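Local structure of superoxide dismutase [Mn], mitochondrial (Saccharomyces cerevisiae, 4E4E) at residues 33-38 with 76-81. The protein catalyses the manganese-dependent disproportionation of superoxide radicals to hydrogen peroxide and molecular oxygen, an antioxidant activity of mitochondria. The protein carries 1 engineered substitution. Residues are numbered along the deposited sequence; the frame is centred on the assembly and turned at random.
Sequences TFVNGF and GGFTNH. Engineered in segment 33-38: Phe34 (natural residue Tyr). With MN (manganese (II) ion), chain F.
The engineered Phe34, a tyrosine in the natural protein, lays one face of its ring on the backbone of Gly77, a close fit between two helices whose local axes approach to 8.2 Å at an angle of 137°. This is a CH-pi contact: Gly77 CA sits 3.6 Å from the ring centroid of Phe34, nearly on the ring normal, where a glycine offers no side chain to hold the ring off.

The same ring meets His81 in nearly parallel planes (28°), offset so far that hardly any of one ring covers the other. Its CE2 comes within 3.3 Å of CE1 of His81, the carbon next to the metal-binding NE2.

Apolar contacts gather around Phe78. With CG anti to the backbone N (chi1 171°), its ring is turned to touch both Val35 and Phe38; Val35 CG2 meets CD1 of Phe78 at 3.6 Å, while Phe38 packs more loosely. Ala61 and Leu52 of the second subunit pack on Phe78 and Phe38 respectively.

No hydrogen bond spans the two segments. ND1 of His81 donates to Gly77 O, at a doubtfully short 2.5 Å, while NE2 binds manganese at 2.3 Å; together they probably hold the imidazole's orientation. The alpha-hairpin domain supplies His26 and His81, the C-terminal domain Asp168 and His172, and a water joins them: the interdomain metal site of iron/manganese superoxide dismutases, with Phe34 packed beside one ligand.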
ATOM      1  N   THR B  33      -6.442  19.254  14.268  1.00 22.57           N
ATOM      2  CA  THR B  33      -5.154  18.582  14.338  1.00 23.69           C
ATOM      3  C   THR B  33      -4.631  18.425  12.922  1.00 24.63           C
ATOM      4  O   THR B  33      -3.425  18.570  12.662  1.00 22.86           O
ATOM      5  CB  THR B  33      -5.291  17.226  15.059  1.00 27.84           C
ATOM      6  OG1 THR B  33      -5.618  17.461  16.444  1.00 22.48           O
ATOM      7  CG2 THR B  33      -4.010  16.425  14.964  1.00 28.79           C
ATOM      8  N   PHE B  34      -5.543  18.177  11.990  1.00 19.19           N
ATOM      9  CA  PHE B  34      -5.142  18.169  10.583  1.00 21.01           C
ATOM     10  C   PHE B  34      -4.709  19.540  10.068  1.00 21.83           C
ATOM     11  O   PHE B  34      -3.775  19.633   9.269  1.00 23.23           O
ATOM     12  CB  PHE B  34      -6.254  17.586   9.713  1.00 22.11           C
ATOM     13  CG  PHE B  34      -6.457  16.123   9.933  1.00 23.36           C
ATOM     14  CD1 PHE B  34      -5.368  15.254   9.898  1.00 21.07           C
ATOM     15  CD2 PHE B  34      -7.715  15.615  10.217  1.00 20.36           C
ATOM     16  CE1 PHE B  34      -5.544  13.888  10.123  1.00 21.80           C
ATOM     17  CE2 PHE B  34      -7.895  14.253  10.447  1.00 21.21           C
ATOM     18  CZ  PHE B  34      -6.808  13.395  10.401  1.00 24.08           C
ATOM     19  N   VAL B  35      -5.392  20.589  10.505  1.00 19.08           N
ATOM     20  CA  VAL B  35      -5.025  21.940  10.081  1.00 23.32           C
ATOM     21  C   VAL B  35      -3.594  22.240  10.535  1.00 21.84           C
ATOM     22  O   VAL B  35      -2.727  22.614   9.712  1.00 19.00           O
ATOM     23  CB  VAL B  35      -6.027  22.980  10.610  1.00 21.73           C
ATOM     24  CG1 VAL B  35      -5.465  24.389  10.489  1.00 21.98           C
ATOM     25  CG2 VAL B  35      -7.358  22.852   9.837  1.00 20.47           C
ATOM     26  N   ASN B  36      -3.345  22.013  11.826  1.00 20.53           N
ATOM     27  CA  ASN B  36      -2.024  22.247  12.423  1.00 22.46           C
ATOM     28  C   ASN B  36      -0.919  21.429  11.757  1.00 24.41           C
ATOM     29  O   ASN B  36       0.148  21.961  11.380  1.00 24.44           O
ATOM     30  CB  ASN B  36      -2.061  21.965  13.944  1.00 24.84           C
ATOM     31  CG  ASN B  36      -3.022  22.877  14.686  1.00 24.02           C
ATOM     32  OD1 ASN B  36      -3.569  23.815  14.100  1.00 31.54           O
ATOM     33  ND2 ASN B  36      -3.230  22.616  15.987  1.00 25.49           N
ATOM     34  N   GLY B  37      -1.190  20.135  11.594  1.00 22.91           N
ATOM     35  CA  GLY B  37      -0.265  19.227  10.938  1.00 23.82           C
ATOM     36  C   GLY B  37       0.051  19.590   9.505  1.00 23.18           C
ATOM     37  O   GLY B  37       1.202  19.477   9.069  1.00 23.45           O
ATOM     38  N   PHE B  38      -0.961  20.020   8.750  1.00 19.29           N
ATOM     39  CA  PHE B  38      -0.743  20.361   7.347  1.00 21.76           C
ATOM     40  C   PHE B  38       0.118  21.626   7.256  1.00 19.77           C
ATOM     41  O   PHE B  38       1.080  21.676   6.470  1.00 20.87           O
ATOM     42  CB  PHE B  38      -2.086  20.518   6.623  1.00 19.20           C
ATOM     43  CG  PHE B  38      -1.973  20.790   5.139  1.00 22.33           C
ATOM     44  CD1 PHE B  38      -1.174  20.002   4.315  1.00 20.64           C
ATOM     45  CD2 PHE B  38      -2.707  21.816   4.561  1.00 25.21           C
ATOM     46  CE1 PHE B  38      -1.098  20.251   2.949  1.00 25.06           C
ATOM     47  CE2 PHE B  38      -2.632  22.070   3.190  1.00 27.51           C
ATOM     48  CZ  PHE B  38      -1.827  21.284   2.382  1.00 27.54           C
ATOM     49  N   GLY B  76      -4.598  15.470   3.337  1.00 18.68           N
ATOM     50  CA  GLY B  76      -5.791  14.657   3.160  1.00 18.34           C
ATOM     51  C   GLY B  76      -6.821  14.883   4.260  1.00 19.19           C
ATOM     52  O   GLY B  76      -7.999  15.088   3.969  1.00 20.98           O
ATOM     53  N   GLY B  77      -6.404  14.801   5.515  1.00 18.02           N
ATOM     54  CA  GLY B  77      -7.313  15.021   6.641  1.00 19.41           C
ATOM     55  C   GLY B  77      -8.028  16.368   6.584  1.00 22.72           C
ATOM     56  O   GLY B  77      -9.266  16.467   6.786  1.00 22.44           O
ATOM     57  N   PHE B  78      -7.244  17.407   6.296  1.00 17.01           N
ATOM     58  CA  PHE B  78      -7.783  18.752   6.110  1.00 19.64           C
ATOM     59  C   PHE B  78      -8.837  18.792   4.985  1.00 20.85           C
ATOM     60  O   PHE B  78      -9.990  19.234   5.185  1.00 19.49           O
ATOM     61  CB  PHE B  78      -6.651  19.757   5.824  1.00 18.62           C
ATOM     62  CG  PHE B  78      -7.149  21.115   5.422  1.00 19.83           C
ATOM     63  CD1 PHE B  78      -7.793  21.925   6.348  1.00 22.65           C
ATOM     64  CD2 PHE B  78      -7.007  21.574   4.122  1.00 22.05           C
ATOM     65  CE1 PHE B  78      -8.294  23.185   5.980  1.00 24.70           C
ATOM     66  CE2 PHE B  78      -7.500  22.834   3.751  1.00 23.51           C
ATOM     67  CZ  PHE B  78      -8.148  23.632   4.694  1.00 21.40           C
ATOM     68  N   THR B  79      -8.451  18.320   3.805  1.00 18.84           N
ATOM     69  CA  THR B  79      -9.343  18.424   2.648  1.00 19.69           C
ATOM     70  C   THR B  79     -10.602  17.591   2.826  1.00 18.59           C
ATOM     71  O   THR B  79     -11.721  18.061   2.576  1.00 21.39           O
ATOM     72  CB  THR B  79      -8.639  18.024   1.334  1.00 25.43           C
ATOM     73  OG1 THR B  79      -8.322  16.625   1.358  1.00 32.85           O
ATOM     74  CG2 THR B  79      -7.387  18.816   1.165  1.00 18.35           C
ATOM     75  N   ASN B  80     -10.414  16.351   3.266  1.00 20.75           N
ATOM     76  CA  ASN B  80     -11.523  15.421   3.426  1.00 19.42           C
ATOM     77  C   ASN B  80     -12.549  15.943   4.430  1.00 21.83           C
ATOM     78  O   ASN B  80     -13.767  15.843   4.175  1.00 19.23           O
ATOM     79  CB  ASN B  80     -11.039  14.010   3.818  1.00 18.47           C
ATOM     80  CG  ASN B  80     -10.392  13.255   2.666  1.00 21.84           C
ATOM     81  OD1 ASN B  80     -10.538  13.619   1.500  1.00 20.76           O
ATOM     82  ND2 ASN B  80      -9.675  12.182   2.994  1.00 23.45           N
ATOM     83  N   HIS B  81     -12.081  16.506   5.550  1.00 19.81           N
ATOM     84  CA  HIS B  81     -13.034  17.082   6.501  1.00 20.69           C
ATOM     85  C   HIS B  81     -13.737  18.347   6.012  1.00 20.06           C
ATOM     86  O   HIS B  81     -14.939  18.505   6.253  1.00 21.24           O
ATOM     87  CB  HIS B  81     -12.420  17.280   7.882  1.00 21.16           C
ATOM     88  CG  HIS B  81     -12.061  15.991   8.537  1.00 21.34           C
ATOM     89  ND1 HIS B  81     -10.899  15.309   8.258  1.00 21.57           N
ATOM     90  CD2 HIS B  81     -12.756  15.215   9.402  1.00 20.49           C
ATOM     91  CE1 HIS B  81     -10.873  14.183   8.948  1.00 20.17           C
ATOM     92  NE2 HIS B  81     -11.982  14.117   9.662  1.00 22.90           N
TER
HETATM   93 MN    MN F 301     -12.841  12.169  10.535  1.00 18.22          MN
HETATM   94  O   HOH W   1     -11.468  10.827   9.291  1.00 18.02           O